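Local coordinates for putative flavoprotein (Bacteroides eggerthii, PDB 4ICI) that binds flavin mononucleotide and, as a member of the flavodoxin family, probably serves in electron transfer or redox chemistry, at residues A[43-48]-A[76-81]. Sequence-based numbering, arbitrary orientation.
Sequences YPIAPA and PAIKSK. With EDO (1,2-ethanediol), chain E.
Tyr-43 carries CG anti to the backbone N (chi1 167°), which sets its hydroxyl against the backbone at Ser-80. Ile-45 and Ile-78 share one rotamer: CG1 lies beside the backbone N and CG2 beside the carbonyl carbon. Both also have CD1 extended from CG1, and Ile-78 CD1 comes 3.7 Å from Ile-45 CG2; the two side chains cross obliquely. The Tyr-43 hydroxyl donates to the carbonyl of Ser-80, OH to O 2.6 Å. The oxygen sits at the ring edge, and the donor lies in the carbonyl plane on a lone pair. Ile-78 CG2 packs against the same hydroxyl. An alanine in place of Tyr-43 would probably leave the Ser-80 carbonyl without this donor and open a gap beside Ile-78 CG2.

Farther along, the two backbones pair at a single beta bridge between Pro-47 and Ile-78. Lys-79 N donates to Ala-46 O at 2.8 Å, almost straight at the hydrogen (175°). Ala-48 N donates to Ala-77 O at 2.9 Å, from above the carbonyl plane. Both carbonyl oxygens also receive a CA-H contact, from Ile-78 and Pro-47 respectively. Ala-48 CB meets Ala-77 CB, and Lys-79 lays CG against the Ala-48 backbone. One water accepts from both Ala-46 N and Ser-80 N, so it links the segments between the Tyr-43 bond and the bridge.

Ile-45 also touches Phe-109, and Ile-78 touches Ile-105 and Thr-108, so helix 104-112 backs the isoleucine pair. Strand 41-44 is one of the two outer strands and lies beside 16-20 in a parallel sheet of order 2-1-3-4-5. The contact thus ties the loop leaving this edge strand to the loop preceding strand 90-96, within the alpha/beta fold typical of flavodoxins.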
loop_
_atom_site.group_PDB
_atom_site.type_symbol
_atom_site.label_atom_id
_atom_site.label_comp_id
_atom_site.label_asym_id
_atom_site.label_seq_id
_atom_site.Cartn_x
_atom_site.Cartn_y
_atom_site.Cartn_z
ATOM N N TYR A 43 -9.527 -1.650 -3.846
ATOM C CA TYR A 43 -9.584 -2.849 -3.036
ATOM C C TYR A 43 -9.032 -2.505 -1.642
ATOM O O TYR A 43 -7.817 -2.394 -1.444
ATOM C CB TYR A 43 -8.784 -3.983 -3.674
ATOM C CG TYR A 43 -8.518 -5.179 -2.760
ATOM C CD1 TYR A 43 -9.556 -5.937 -2.236
ATOM C CD2 TYR A 43 -7.231 -5.554 -2.460
ATOM C CE1 TYR A 43 -9.297 -7.027 -1.395
ATOM C CE2 TYR A 43 -6.976 -6.640 -1.626
ATOM C CZ TYR A 43 -8.004 -7.355 -1.105
ATOM O OH TYR A 43 -7.710 -8.449 -0.286
ATOM N N PRO A 44 -9.937 -2.315 -0.660
ATOM C CA PRO A 44 -9.486 -2.167 0.697
ATOM C C PRO A 44 -8.937 -3.512 1.216
ATOM O O PRO A 44 -9.613 -4.554 1.168
ATOM C CB PRO A 44 -10.743 -1.745 1.453
ATOM C CG PRO A 44 -11.734 -1.273 0.378
ATOM C CD PRO A 44 -11.400 -2.159 -0.788
ATOM N N ILE A 45 -7.705 -3.472 1.705
ATOM C CA ILE A 45 -7.057 -4.631 2.319
ATOM C C ILE A 45 -7.528 -4.643 3.770
ATOM O O ILE A 45 -7.021 -3.860 4.584
ATOM C CB ILE A 45 -5.514 -4.512 2.248
ATOM C CG1 ILE A 45 -5.016 -4.432 0.772
ATOM C CG2 ILE A 45 -4.867 -5.668 2.996
ATOM C CD1 ILE A 45 -3.538 -3.995 0.603
ATOM N N ALA A 46 -8.528 -5.483 4.065
ATOM C CA ALA A 46 -9.183 -5.468 5.357
ATOM C C ALA A 46 -8.573 -6.516 6.270
ATOM O O ALA A 46 -8.557 -7.706 5.944
ATOM C CB ALA A 46 -10.692 -5.732 5.226
ATOM N N PRO A 47 -8.047 -6.095 7.410
ATOM C CA PRO A 47 -7.573 -7.082 8.361
ATOM C C PRO A 47 -8.684 -7.976 8.911
ATOM O O PRO A 47 -9.774 -7.508 9.223
ATOM C CB PRO A 47 -6.974 -6.271 9.480
ATOM C CG PRO A 47 -7.389 -4.914 9.276
ATOM C CD PRO A 47 -7.939 -4.730 7.906
ATOM N N ALA A 48 -8.391 -9.256 9.060
ATOM C CA ALA A 48 -9.314 -10.173 9.682
ATOM C C ALA A 48 -9.630 -9.766 11.132
ATOM O O ALA A 48 -10.755 -9.962 11.596
ATOM C CB ALA A 48 -8.777 -11.580 9.609
ATOM N N PRO A 76 -0.057 -10.426 9.116
ATOM C CA PRO A 76 -1.412 -10.184 9.612
ATOM C C PRO A 76 -2.442 -10.645 8.613
ATOM O O PRO A 76 -2.327 -10.386 7.425
ATOM C CB PRO A 76 -1.424 -8.666 9.825
ATOM C CG PRO A 76 0.004 -8.285 10.101
ATOM C CD PRO A 76 0.758 -9.191 9.129
ATOM N N ALA A 77 -3.447 -11.354 9.107
ATOM C CA ALA A 77 -4.421 -12.005 8.256
ATOM C C ALA A 77 -5.347 -10.990 7.582
ATOM O O ALA A 77 -5.746 -9.962 8.175
ATOM C CB ALA A 77 -5.241 -12.997 9.075
ATOM N N ILE A 78 -5.665 -11.281 6.324
ATOM C CA ILE A 78 -6.577 -10.480 5.500
ATOM C C ILE A 78 -7.936 -11.195 5.449
ATOM O O ILE A 78 -7.994 -12.412 5.257
ATOM C CB ILE A 78 -6.002 -10.240 4.083
ATOM C CG1 ILE A 78 -4.768 -9.321 4.152
ATOM C CG2 ILE A 78 -7.077 -9.668 3.127
ATOM C CD1 ILE A 78 -3.926 -9.259 2.842
ATOM N N LYS A 79 -9.020 -10.443 5.568
ATOM C CA LYS A 79 -10.371 -11.010 5.499
ATOM C C LYS A 79 -10.653 -11.753 4.220
ATOM O O LYS A 79 -11.042 -12.938 4.227
ATOM C CB LYS A 79 -11.416 -9.913 5.608
ATOM C CG LYS A 79 -11.840 -9.607 6.984
ATOM C CD LYS A 79 -13.170 -8.888 6.991
ATOM C CE LYS A 79 -13.388 -8.248 8.324
ATOM N NZ LYS A 79 -14.772 -7.677 8.482
ATOM N N SER A 80 -10.487 -11.057 3.097
ATOM C CA SER A 80 -10.897 -11.574 1.786
ATOM C C SER A 80 -9.921 -11.128 0.727
ATOM O O SER A 80 -9.621 -9.918 0.661
ATOM C CB SER A 80 -12.283 -11.026 1.443
ATOM O OG SER A 80 -13.220 -11.454 2.405
ATOM N N LYS A 81 -9.459 -12.060 -0.102
ATOM C CA LYS A 81 -8.607 -11.715 -1.249
ATOM C C LYS A 81 -9.405 -11.033 -2.345
ATOM O O LYS A 81 -10.642 -11.123 -2.429
ATOM C CB LYS A 81 -7.922 -12.958 -1.844
ATOM C CG LYS A 81 -6.920 -13.607 -0.901
ATOM C CD LYS A 81 -6.151 -14.732 -1.559
ATOM C CE LYS A 81 -5.080 -15.316 -0.650
ATOM N NZ LYS A 81 -4.269 -16.303 -1.419
HETATM C C1 EDO E . -9.963 -1.685 4.974
HETATM O O1 EDO E . -10.013 -2.018 6.371
HETATM C C2 EDO E . -8.688 -0.939 4.539
HETATM O O2 EDO E . -7.540 -1.288 5.271
HETATM O O HOH W 1 -10.025 -7.937 2.755
#